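Long-range contacts in plantazolicin methyltransferase BamL (Bacillus amyloliquefaciens subsp. plantarum, PDB 5DLY), which probably acts as an N-methyltransferase in plantazolicin maturation, transferring methyl groups from S-adenosylmethionine to the desmethyl form of this antibiotic: residues D160-S165 with A256-W261; T47-Y52 with Q124-I129; E1-V6 with N138-V143. All coordinates share one frame; numbering follows the deposited sequence.

Contact 1: residues D160-S165 with A256-W261; sequences DLDRNS and ALLHGW. With 5D7 (prop-2-en-1-yl 2-[(1S)-1-amino-4-carbamimidamidobutyl]-1,3-thiazole-4-carboxylate), chain B.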
loop_
_atom_site.group_PDB
_atom_site.type_symbol
_atom_site.label_atom_id
_atom_site.label_comp_id
_atom_site.label_asym_id
_atom_site.label_seq_id
_atom_site.Cartn_x
_atom_site.Cartn_y
_atom_site.Cartn_z
ATOM N N ASP A 160 0.320 4.331 -3.622
ATOM C CA ASP A 160 0.299 3.835 -4.989
ATOM C C ASP A 160 0.838 4.833 -5.996
ATOM O O ASP A 160 1.067 6.004 -5.674
ATOM C CB ASP A 160 -1.124 3.411 -5.386
ATOM C CG ASP A 160 -1.145 2.308 -6.459
ATOM O OD1 ASP A 160 -0.105 1.629 -6.676
ATOM O OD2 ASP A 160 -2.225 2.108 -7.062
ATOM N N LEU A 161 1.046 4.349 -7.216
ATOM C CA LEU A 161 1.445 5.198 -8.335
ATOM C C LEU A 161 0.389 6.246 -8.662
ATOM O O LEU A 161 -0.811 5.990 -8.527
ATOM C CB LEU A 161 1.654 4.345 -9.582
ATOM C CG LEU A 161 2.700 3.236 -9.507
ATOM C CD1 LEU A 161 2.704 2.459 -10.817
ATOM C CD2 LEU A 161 4.077 3.797 -9.208
ATOM N N ASP A 162 0.856 7.415 -9.103
ATOM C CA ASP A 162 -0.009 8.461 -9.650
ATOM C C ASP A 162 0.097 8.378 -11.164
ATOM O O ASP A 162 1.203 8.429 -11.704
ATOM C CB ASP A 162 0.477 9.832 -9.161
ATOM C CG ASP A 162 -0.460 10.976 -9.536
ATOM O OD1 ASP A 162 -1.140 10.910 -10.578
ATOM O OD2 ASP A 162 -0.478 11.965 -8.774
ATOM N N ARG A 163 -1.045 8.266 -11.844
ATOM C CA ARG A 163 -1.057 8.163 -13.310
ATOM C C ARG A 163 -0.321 9.323 -13.996
ATOM O O ARG A 163 0.300 9.133 -15.052
ATOM C CB ARG A 163 -2.493 8.032 -13.843
ATOM C CG ARG A 163 -2.581 7.876 -15.356
ATOM C CD ARG A 163 -3.957 7.410 -15.812
ATOM N NE ARG A 163 -4.921 8.508 -15.930
ATOM C CZ ARG A 163 -5.918 8.746 -15.078
ATOM N NH1 ARG A 163 -6.739 9.769 -15.288
ATOM N NH2 ARG A 163 -6.101 7.974 -14.010
ATOM N N ASN A 164 -0.375 10.504 -13.384
ATOM C CA ASN A 164 0.257 11.698 -13.952
ATOM C C ASN A 164 1.785 11.638 -13.906
ATOM O O ASN A 164 2.457 12.473 -14.510
ATOM C CB ASN A 164 -0.259 12.975 -13.273
ATOM C CG ASN A 164 -1.708 13.304 -13.631
ATOM O OD1 ASN A 164 -2.448 13.840 -12.807
ATOM N ND2 ASN A 164 -2.110 12.998 -14.856
ATOM N N SER A 165 2.324 10.642 -13.199
ATOM C CA SER A 165 3.776 10.473 -13.049
ATOM C C SER A 165 4.432 9.543 -14.077
ATOM O O SER A 165 5.633 9.262 -13.974
ATOM C CB SER A 165 4.104 9.967 -11.637
ATOM O OG SER A 165 3.808 10.945 -10.662
ATOM N N ALA A 256 6.485 11.576 -7.269
ATOM C CA ALA A 256 5.642 11.595 -6.075
ATOM C C ALA A 256 4.579 10.506 -6.172
ATOM O O ALA A 256 3.982 10.302 -7.226
ATOM C CB ALA A 256 4.989 12.960 -5.894
ATOM N N LEU A 257 4.370 9.801 -5.067
ATOM C CA LEU A 257 3.376 8.736 -4.997
ATOM C C LEU A 257 2.090 9.288 -4.403
ATOM O O LEU A 257 2.107 10.332 -3.742
ATOM C CB LEU A 257 3.905 7.601 -4.114
ATOM C CG LEU A 257 5.080 6.807 -4.694
ATOM C CD1 LEU A 257 5.812 6.043 -3.606
ATOM C CD2 LEU A 257 4.607 5.848 -5.773
ATOM N N LEU A 258 0.980 8.590 -4.639
ATOM C CA LEU A 258 -0.261 8.857 -3.906
ATOM C C LEU A 258 -0.186 8.233 -2.515
ATOM O O LEU A 258 0.201 7.061 -2.377
ATOM C CB LEU A 258 -1.451 8.263 -4.652
ATOM C CG LEU A 258 -1.656 8.627 -6.123
ATOM C CD1 LEU A 258 -2.866 7.881 -6.660
ATOM C CD2 LEU A 258 -1.860 10.124 -6.257
ATOM N N HIS A 259 -0.540 9.015 -1.492
ATOM C CA HIS A 259 -0.629 8.530 -0.115
ATOM C C HIS A 259 -2.028 8.815 0.393
ATOM O O HIS A 259 -2.468 9.961 0.369
ATOM C CB HIS A 259 0.392 9.240 0.777
ATOM C CG HIS A 259 1.798 9.111 0.296
ATOM N ND1 HIS A 259 2.301 9.889 -0.722
ATOM C CD2 HIS A 259 2.808 8.292 0.683
ATOM C CE1 HIS A 259 3.555 9.550 -0.953
ATOM N NE2 HIS A 259 3.892 8.598 -0.107
ATOM N N GLY A 260 -2.738 7.777 0.823
ATOM C CA GLY A 260 -4.121 7.932 1.279
ATOM C C GLY A 260 -4.328 7.256 2.612
ATOM O O GLY A 260 -3.783 6.174 2.854
ATOM N N TRP A 261 -5.077 7.917 3.494
ATOM C CA TRP A 261 -5.436 7.363 4.794
ATOM C C TRP A 261 -6.936 7.368 4.968
ATOM O O TRP A 261 -7.608 8.357 4.637
ATOM C CB TRP A 261 -4.840 8.181 5.951
ATOM C CG TRP A 261 -3.362 8.383 5.904
ATOM C CD1 TRP A 261 -2.687 9.282 5.139
ATOM C CD2 TRP A 261 -2.378 7.680 6.671
ATOM N NE1 TRP A 261 -1.336 9.179 5.363
ATOM C CE2 TRP A 261 -1.118 8.210 6.308
ATOM C CE3 TRP A 261 -2.437 6.667 7.643
ATOM C CZ2 TRP A 261 0.078 7.743 6.862
ATOM C CZ3 TRP A 261 -1.244 6.199 8.196
ATOM C CH2 TRP A 261 -0.002 6.739 7.800
HETATM O O9 5D7 B . 6.408 2.000 -6.709
HETATM C C6 5D7 B . 6.675 1.829 -7.889
HETATM O O7 5D7 B . 7.554 2.732 -8.591
HETATM C C8 5D7 B . 8.046 3.930 -7.983
HETATM C C2 5D7 B . 6.136 0.674 -8.645
HETATM N N3 5D7 B . 5.477 -0.347 -8.034
HETATM C C4 5D7 B . 5.057 -1.325 -8.850
HETATM S S5 5D7 B . 5.539 -0.945 -10.472
HETATM C C1 5D7 B . 6.296 0.542 -10.032
HETATM C CA 5D7 B . 4.328 -2.576 -8.555
HETATM N N 5D7 B . 4.291 -2.735 -7.107
HETATM C CB 5D7 B . 2.907 -2.566 -9.138
HETATM C CG 5D7 B . 2.124 -1.259 -8.973
HETATM C CD 5D7 B . 0.639 -1.576 -8.890
HETATM N NE 5D7 B . -0.116 -0.330 -8.874
HETATM C CZ 5D7 B . -0.559 0.387 -9.908
HETATM N NH2 5D7 B . -1.197 1.455 -9.704
HETATM N NH1 5D7 B . -0.366 -0.009 -11.102
HETATM C C3 5D7 B . 8.871 4.673 -9.002
HETATM C C5 5D7 B . 9.930 5.371 -8.641
HETATM O O HOH W 1 3.601 8.043 -8.862
#

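Contact 2: residues T47-Y52 with Q124-I129; sequences TFLSFY and QDIIFI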
loop_
_atom_site.group_PDB
_atom_site.type_symbol
_atom_site.label_atom_id
_atom_site.label_comp_id
_atom_site.label_asym_id
_atom_site.label_seq_id
_atom_site.Cartn_x
_atom_site.Cartn_y
_atom_site.Cartn_z
ATOM N N THR A 47 5.962 4.778 8.585
ATOM C CA THR A 47 5.031 5.895 8.514
ATOM C C THR A 47 3.732 5.484 9.188
ATOM O O THR A 47 3.240 6.216 10.037
ATOM C CB THR A 47 4.798 6.367 7.067
ATOM O OG1 THR A 47 6.021 6.885 6.540
ATOM C CG2 THR A 47 3.738 7.471 6.994
ATOM N N PHE A 48 3.194 4.305 8.863
ATOM C CA PHE A 48 1.943 3.931 9.521
ATOM C C PHE A 48 2.115 3.606 11.003
ATOM O O PHE A 48 1.225 3.888 11.798
ATOM C CB PHE A 48 1.078 2.915 8.735
ATOM C CG PHE A 48 1.589 1.487 8.723
ATOM C CD1 PHE A 48 1.647 0.717 9.888
ATOM C CD2 PHE A 48 1.900 0.878 7.512
ATOM C CE1 PHE A 48 2.063 -0.614 9.837
ATOM C CE2 PHE A 48 2.309 -0.450 7.455
ATOM C CZ PHE A 48 2.398 -1.192 8.621
ATOM N N LEU A 49 3.269 3.048 11.373
ATOM C CA LEU A 49 3.555 2.796 12.790
ATOM C C LEU A 49 3.696 4.086 13.581
ATOM O O LEU A 49 3.191 4.189 14.707
ATOM C CB LEU A 49 4.784 1.912 12.947
ATOM C CG LEU A 49 4.608 0.488 12.428
ATOM C CD1 LEU A 49 5.938 -0.236 12.477
ATOM C CD2 LEU A 49 3.543 -0.272 13.206
ATOM N N SER A 50 4.365 5.075 12.996
ATOM C CA SER A 50 4.511 6.360 13.666
ATOM C C SER A 50 3.160 7.050 13.796
ATOM O O SER A 50 2.856 7.618 14.844
ATOM C CB SER A 50 5.500 7.254 12.928
ATOM O OG SER A 50 5.565 8.527 13.555
ATOM N N PHE A 51 2.349 6.981 12.739
ATOM C CA PHE A 51 1.013 7.558 12.757
ATOM C C PHE A 51 0.177 6.941 13.869
ATOM O O PHE A 51 -0.454 7.663 14.647
ATOM C CB PHE A 51 0.304 7.379 11.404
ATOM C CG PHE A 51 -1.095 7.932 11.380
ATOM C CD1 PHE A 51 -2.188 7.131 11.746
ATOM C CD2 PHE A 51 -1.335 9.249 10.988
ATOM C CE1 PHE A 51 -3.483 7.643 11.727
ATOM C CE2 PHE A 51 -2.634 9.763 10.967
ATOM C CZ PHE A 51 -3.703 8.958 11.339
ATOM N N TYR A 52 0.201 5.609 13.952
ATOM C CA TYR A 52 -0.650 4.887 14.894
ATOM C C TYR A 52 -0.323 5.252 16.348
ATOM O O TYR A 52 -1.227 5.573 17.136
ATOM C CB TYR A 52 -0.606 3.360 14.651
ATOM C CG TYR A 52 -1.765 2.655 15.317
ATOM C CD1 TYR A 52 -1.697 2.288 16.665
ATOM C CD2 TYR A 52 -2.947 2.400 14.621
ATOM C CE1 TYR A 52 -2.768 1.679 17.298
ATOM C CE2 TYR A 52 -4.022 1.779 15.246
ATOM C CZ TYR A 52 -3.926 1.432 16.584
ATOM O OH TYR A 52 -4.994 0.830 17.214
ATOM N N GLN A 124 -9.266 -5.006 12.672
ATOM C CA GLN A 124 -7.842 -4.764 12.460
ATOM C C GLN A 124 -7.476 -3.329 12.807
ATOM O O GLN A 124 -8.227 -2.399 12.493
ATOM C CB GLN A 124 -7.480 -5.031 11.000
ATOM C CG GLN A 124 -7.786 -6.450 10.555
ATOM C CD GLN A 124 -6.919 -7.478 11.263
ATOM O OE1 GLN A 124 -5.705 -7.537 11.053
ATOM N NE2 GLN A 124 -7.547 -8.307 12.102
ATOM N N ASP A 125 -6.320 -3.150 13.438
ATOM C CA ASP A 125 -5.846 -1.824 13.814
ATOM C C ASP A 125 -5.225 -1.092 12.621
ATOM O O ASP A 125 -5.383 0.122 12.481
ATOM C CB ASP A 125 -4.837 -1.908 14.967
ATOM C CG ASP A 125 -5.492 -2.156 16.323
ATOM O OD1 ASP A 125 -6.731 -2.022 16.457
ATOM O OD2 ASP A 125 -4.744 -2.490 17.266
ATOM N N ILE A 126 -4.515 -1.835 11.774
ATOM C CA ILE A 126 -3.924 -1.288 10.555
ATOM C C ILE A 126 -4.208 -2.213 9.391
ATOM O O ILE A 126 -4.004 -3.420 9.489
ATOM C CB ILE A 126 -2.394 -1.102 10.694
ATOM C CG1 ILE A 126 -2.081 -0.214 11.912
ATOM C CG2 ILE A 126 -1.795 -0.545 9.401
ATOM C CD1 ILE A 126 -0.610 -0.056 12.214
ATOM N N ILE A 127 -4.686 -1.626 8.301
ATOM C CA ILE A 127 -4.822 -2.315 7.031
ATOM C C ILE A 127 -3.918 -1.579 6.042
ATOM O O ILE A 127 -4.024 -0.368 5.883
ATOM C CB ILE A 127 -6.299 -2.361 6.565
ATOM C CG1 ILE A 127 -7.172 -3.038 7.632
ATOM C CG2 ILE A 127 -6.405 -3.062 5.215
ATOM C CD1 ILE A 127 -8.665 -3.010 7.349
ATOM N N PHE A 128 -3.004 -2.313 5.413
ATOM C CA PHE A 128 -1.969 -1.721 4.563
ATOM C C PHE A 128 -2.190 -2.153 3.121
ATOM O O PHE A 128 -2.369 -3.342 2.837
ATOM C CB PHE A 128 -0.618 -2.250 5.058
ATOM C CG PHE A 128 0.608 -1.546 4.510
ATOM C CD1 PHE A 128 0.636 -0.179 4.238
ATOM C CD2 PHE A 128 1.787 -2.281 4.334
ATOM C CE1 PHE A 128 1.804 0.435 3.798
ATOM C CE2 PHE A 128 2.944 -1.676 3.894
ATOM C CZ PHE A 128 2.955 -0.314 3.624
ATOM N N ILE A 129 -2.216 -1.187 2.207
ATOM C CA ILE A 129 -2.357 -1.494 0.781
ATOM C C ILE A 129 -1.212 -0.793 0.062
ATOM O O ILE A 129 -1.328 0.369 -0.356
ATOM C CB ILE A 129 -3.710 -1.020 0.198
ATOM C CG1 ILE A 129 -4.895 -1.422 1.101
ATOM C CG2 ILE A 129 -3.883 -1.581 -1.199
ATOM C CD1 ILE A 129 -6.246 -0.957 0.572
#

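Contact 3: residues E1-V6 with N138-V143; sequences EIETIV and NPIAIV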
loop_
_atom_site.group_PDB
_atom_site.type_symbol
_atom_site.label_atom_id
_atom_site.label_comp_id
_atom_site.label_asym_id
_atom_site.label_seq_id
_atom_site.Cartn_x
_atom_site.Cartn_y
_atom_site.Cartn_z
ATOM N N GLU A 1 -18.918 11.144 -11.329
ATOM C CA GLU A 1 -19.104 9.866 -10.589
ATOM C C GLU A 1 -17.817 9.052 -10.601
ATOM O O GLU A 1 -17.295 8.681 -11.663
ATOM C CB GLU A 1 -20.249 9.042 -11.172
ATOM C CG GLU A 1 -20.653 7.837 -10.334
ATOM C CD GLU A 1 -21.747 8.159 -9.331
ATOM O OE1 GLU A 1 -22.902 8.407 -9.756
ATOM O OE2 GLU A 1 -21.460 8.166 -8.113
ATOM N N ILE A 2 -17.321 8.776 -9.405
ATOM C CA ILE A 2 -16.100 7.997 -9.247
ATOM C C ILE A 2 -16.325 6.538 -9.652
ATOM O O ILE A 2 -15.408 5.896 -10.160
ATOM C CB ILE A 2 -15.499 8.152 -7.823
ATOM C CG1 ILE A 2 -14.077 7.570 -7.741
ATOM C CG2 ILE A 2 -16.405 7.529 -6.764
ATOM C CD1 ILE A 2 -13.065 8.209 -8.673
ATOM N N GLU A 3 -17.547 6.031 -9.458
ATOM C CA GLU A 3 -17.903 4.680 -9.883
ATOM C C GLU A 3 -17.640 4.470 -11.379
ATOM O O GLU A 3 -16.996 3.495 -11.766
ATOM C CB GLU A 3 -19.362 4.355 -9.520
ATOM C CG GLU A 3 -19.926 3.081 -10.147
ATOM C CD GLU A 3 -19.362 1.810 -9.543
ATOM O OE1 GLU A 3 -18.915 1.847 -8.375
ATOM O OE2 GLU A 3 -19.377 0.767 -10.235
ATOM N N THR A 4 -18.126 5.390 -12.211
ATOM C CA THR A 4 -17.943 5.270 -13.659
ATOM C C THR A 4 -16.477 5.432 -14.092
ATOM O O THR A 4 -16.009 4.696 -14.967
ATOM C CB THR A 4 -18.831 6.255 -14.449
ATOM O OG1 THR A 4 -20.140 6.306 -13.871
ATOM C CG2 THR A 4 -18.950 5.801 -15.895
ATOM N N ILE A 5 -15.756 6.370 -13.476
ATOM C CA ILE A 5 -14.313 6.520 -13.731
ATOM C C ILE A 5 -13.607 5.192 -13.444
ATOM O O ILE A 5 -12.788 4.723 -14.239
ATOM C CB ILE A 5 -13.693 7.647 -12.875
ATOM C CG1 ILE A 5 -14.046 9.016 -13.462
ATOM C CG2 ILE A 5 -12.172 7.503 -12.781
ATOM C CD1 ILE A 5 -13.973 10.158 -12.473
ATOM N N VAL A 6 -13.950 4.584 -12.313
ATOM C CA VAL A 6 -13.393 3.283 -11.937
ATOM C C VAL A 6 -13.786 2.177 -12.926
ATOM O O VAL A 6 -12.942 1.379 -13.326
ATOM C CB VAL A 6 -13.753 2.921 -10.476
ATOM C CG1 VAL A 6 -13.536 1.440 -10.195
ATOM C CG2 VAL A 6 -12.936 3.775 -9.523
ATOM N N ASN A 138 -11.972 -4.300 -8.713
ATOM C CA ASN A 138 -13.043 -3.601 -8.019
ATOM C C ASN A 138 -12.525 -2.853 -6.781
ATOM O O ASN A 138 -12.842 -3.220 -5.647
ATOM C CB ASN A 138 -14.131 -4.610 -7.644
ATOM C CG ASN A 138 -14.749 -5.274 -8.865
ATOM O OD1 ASN A 138 -15.352 -4.597 -9.699
ATOM N ND2 ASN A 138 -14.600 -6.592 -8.976
ATOM N N PRO A 139 -11.738 -1.778 -6.998
ATOM C CA PRO A 139 -11.117 -1.085 -5.868
ATOM C C PRO A 139 -12.095 -0.469 -4.865
ATOM O O PRO A 139 -11.819 -0.488 -3.662
ATOM C CB PRO A 139 -10.249 -0.014 -6.532
ATOM C CG PRO A 139 -10.835 0.183 -7.884
ATOM C CD PRO A 139 -11.354 -1.167 -8.287
ATOM N N ILE A 140 -13.222 0.077 -5.333
ATOM C CA ILE A 140 -14.192 0.674 -4.408
ATOM C C ILE A 140 -14.839 -0.400 -3.518
ATOM O O ILE A 140 -14.967 -0.208 -2.304
ATOM C CB ILE A 140 -15.268 1.501 -5.158
ATOM C CG1 ILE A 140 -14.604 2.566 -6.045
ATOM C CG2 ILE A 140 -16.233 2.147 -4.174
ATOM C CD1 ILE A 140 -15.563 3.335 -6.939
ATOM N N ALA A 141 -15.205 -1.536 -4.115
ATOM C CA ALA A 141 -15.754 -2.666 -3.364
ATOM C C ALA A 141 -14.768 -3.152 -2.306
ATOM O O ALA A 141 -15.152 -3.423 -1.168
ATOM C CB ALA A 141 -16.128 -3.813 -4.295
ATOM N N ILE A 142 -13.495 -3.239 -2.672
ATOM C CA ILE A 142 -12.500 -3.715 -1.715
ATOM C C ILE A 142 -12.376 -2.749 -0.545
ATOM O O ILE A 142 -12.378 -3.171 0.611
ATOM C CB ILE A 142 -11.133 -3.971 -2.385
ATOM C CG1 ILE A 142 -11.221 -5.262 -3.204
ATOM C CG2 ILE A 142 -10.021 -4.083 -1.337
ATOM C CD1 ILE A 142 -10.114 -5.447 -4.219
ATOM N N VAL A 143 -12.293 -1.455 -0.837
ATOM C CA VAL A 143 -12.196 -0.462 0.234
ATOM C C VAL A 143 -13.425 -0.462 1.157
ATOM O O VAL A 143 -13.272 -0.399 2.376
ATOM C CB VAL A 143 -11.894 0.957 -0.298
ATOM C CG1 VAL A 143 -11.927 1.961 0.841
ATOM C CG2 VAL A 143 -10.537 0.983 -0.979
#

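Contact 1: residues D160-S165 with A256-W261
Asp-160 and Leu-258 form an antiparallel hydrogen-bonded pair, CA to CA 5.2 Å, where strand 154-160 lies against strand 258-265, the reversed strand of this Rossmann-like methyltransferase sheet. Leu-258 N gives the shorter of the two bonds, 2.8 Å to Asp-160 O; Asp-160 N returns one to Leu-258 O. Beyond the pair the side chains take over. Leu-258 spreads its two methyls along the departing chain: CD1 lies 3.4 Å from Leu-161 O, while CD2 meets Asp-162 OD2, the two side chains crossing at about a right angle. Asp-162 OD1 is engaged in an Asx turn, accepting Asn-164 N from above the carboxylate plane. A water accepts from Asp-162 N and donates to Ala-256 O, bridging the segments where they part. Here the strand end also builds the substrate-analogue pocket. CG of Asp-160 is anti to the backbone N (chi1 -152°), and the carboxylate beyond leads away from Leu-258 to the analogue's guanidinium; Gly-134 N also bonds OD2. Leu-161 CD2 touches both Leu-257 CD2 and the ester carbon C6 of 5D7. The guanidinium is held by two bonds of 2.9 Å, 5D7 NE to Asp-160 OD1 and 5D7 NH2 to Asp-160 OD2.

Contact 2: residues T47-Y52 with Q124-I129
Phe-48 and Tyr-52, one turn apart on the long helix 23-56, pack on the Rossmann-like sheet of the methyltransferase fold at strand 124-130, which they meet through Asp-125, Ile-126 and Phe-128. The axes of the segments 47-52 and 126-129 run nearly antiparallel, at 154°, and come within 10.5 Å. Phe-48 reaches across that gap. Its CG sits between the backbone N and the carbonyl carbon (chi1 74°), a crowded position, and the ring beyond meets two strand side chains, one over a face and one at an edge. Ile-126 CG2 lies over the face, 3.9 Å from the centroid of the Phe-48 ring, a CH-pi contact displaced toward the rim. The packing is tight beside it, where Ile-126 CD1 comes 3.3 Å from Phe-48 CD1. Phe-48 turns an edge to Phe-128 in a T-shaped stack, planes at 66°. Phe-48 CE2 stands 3.4 Å above the centre of the Phe-128 ring. That ring also meets the ring of His-130, a residue of the S-adenosylhomocysteine pocket, and the Phe-128 side chain lies about 6 Å from the bound cofactor product. Tyr-52 slants across Ile-126 and Asp-125, its CD2 reaching Ile-126 CG1. Its hydroxyl donates to Gln-153 O, whereas the Asp-125 carboxylate is satisfied by Ser-151 OG at OD1 and by Arg-58 and Tyr-61 N at OD2. Between these two polar ends there is contact without a hydrogen bond: Tyr-52 OH rests 3.2 Å from Asp-125 CG.

Contact 3: residues E1-V6 with N138-V143
Val-6 and Ile-140 meet where the first turns of two helices, 2-6 and 139-143, approach with axes 11.2 Å apart and N-to-C directions at 122°. This is apolar helix-helix packing: the N-terminal helix 2-8 lies against helix 139-148, which follows strand 124-130 in the Rossmann-like methyltransferase fold, and no hydrogen bond joins the two segments. Pro-139 opens the second helix in its first turn, where the missing N-H of proline costs no helical hydrogen bond, because the first-turn N-H groups have no partner within the helix. It directly follows Asn-138 at the N-cap position, whose ND2 is hydrogen-bonded to Glu-114 OE2.

Ile-140 carries most of the contact. Its chain is extended, CG1 anti to the carbonyl carbon and CD1 anti to CA (chi2 174°), and this puts the terminal methyl among Ile-2, Glu-3 and Val-6. Ile-140 CD1 lies 3.7 Å from Val-6 CG2, and it is 4.1 Å from the backbone atom Ile-2 O, which is already taken up by Val-6 N in the helix. Ile-2 CG2 approaches the same methyl more loosely, and the Ile-2 side chain also touches Leu-198 and Val-201 of helix 192-203. The bent chain of the partly exposed Glu-3 brings OE1 within 3.9 Å of Ile-140 CD1, a van der Waals approach, while OE2 forms a salt bridge to Arg-7. Val-6 thus divides its two branches between neighbouring residues of the other helix. One methyl goes to Ile-140; the other, anti to the backbone N, points at the proline ring. There the side chains meet tip to tip, Val-6 CG1 standing 3.8 Å from Pro-139 CG.

In the fold
From the N terminus, the first helix packs on residues 138-143, so contact 3 closes a loop of 131 residues. Contact 2 lies wholly within that loop: helix 23-56 is brought onto strand 124-130 before the chain runs on into helix 139-148. Contact 1 comes afterwards, in series with both, and joins the end of strand 154-160 to the last strand of the chain, 258-265. Contacts 1 and 2 reach the same sheet and touch through Trp-261, which packs on Thr-47, Phe-48 and Phe-51. Contact 3 touches neither, staying at the helical periphery, although Phe-133 meets both Asp-160 of contact 1 and Pro-139 of contact 3.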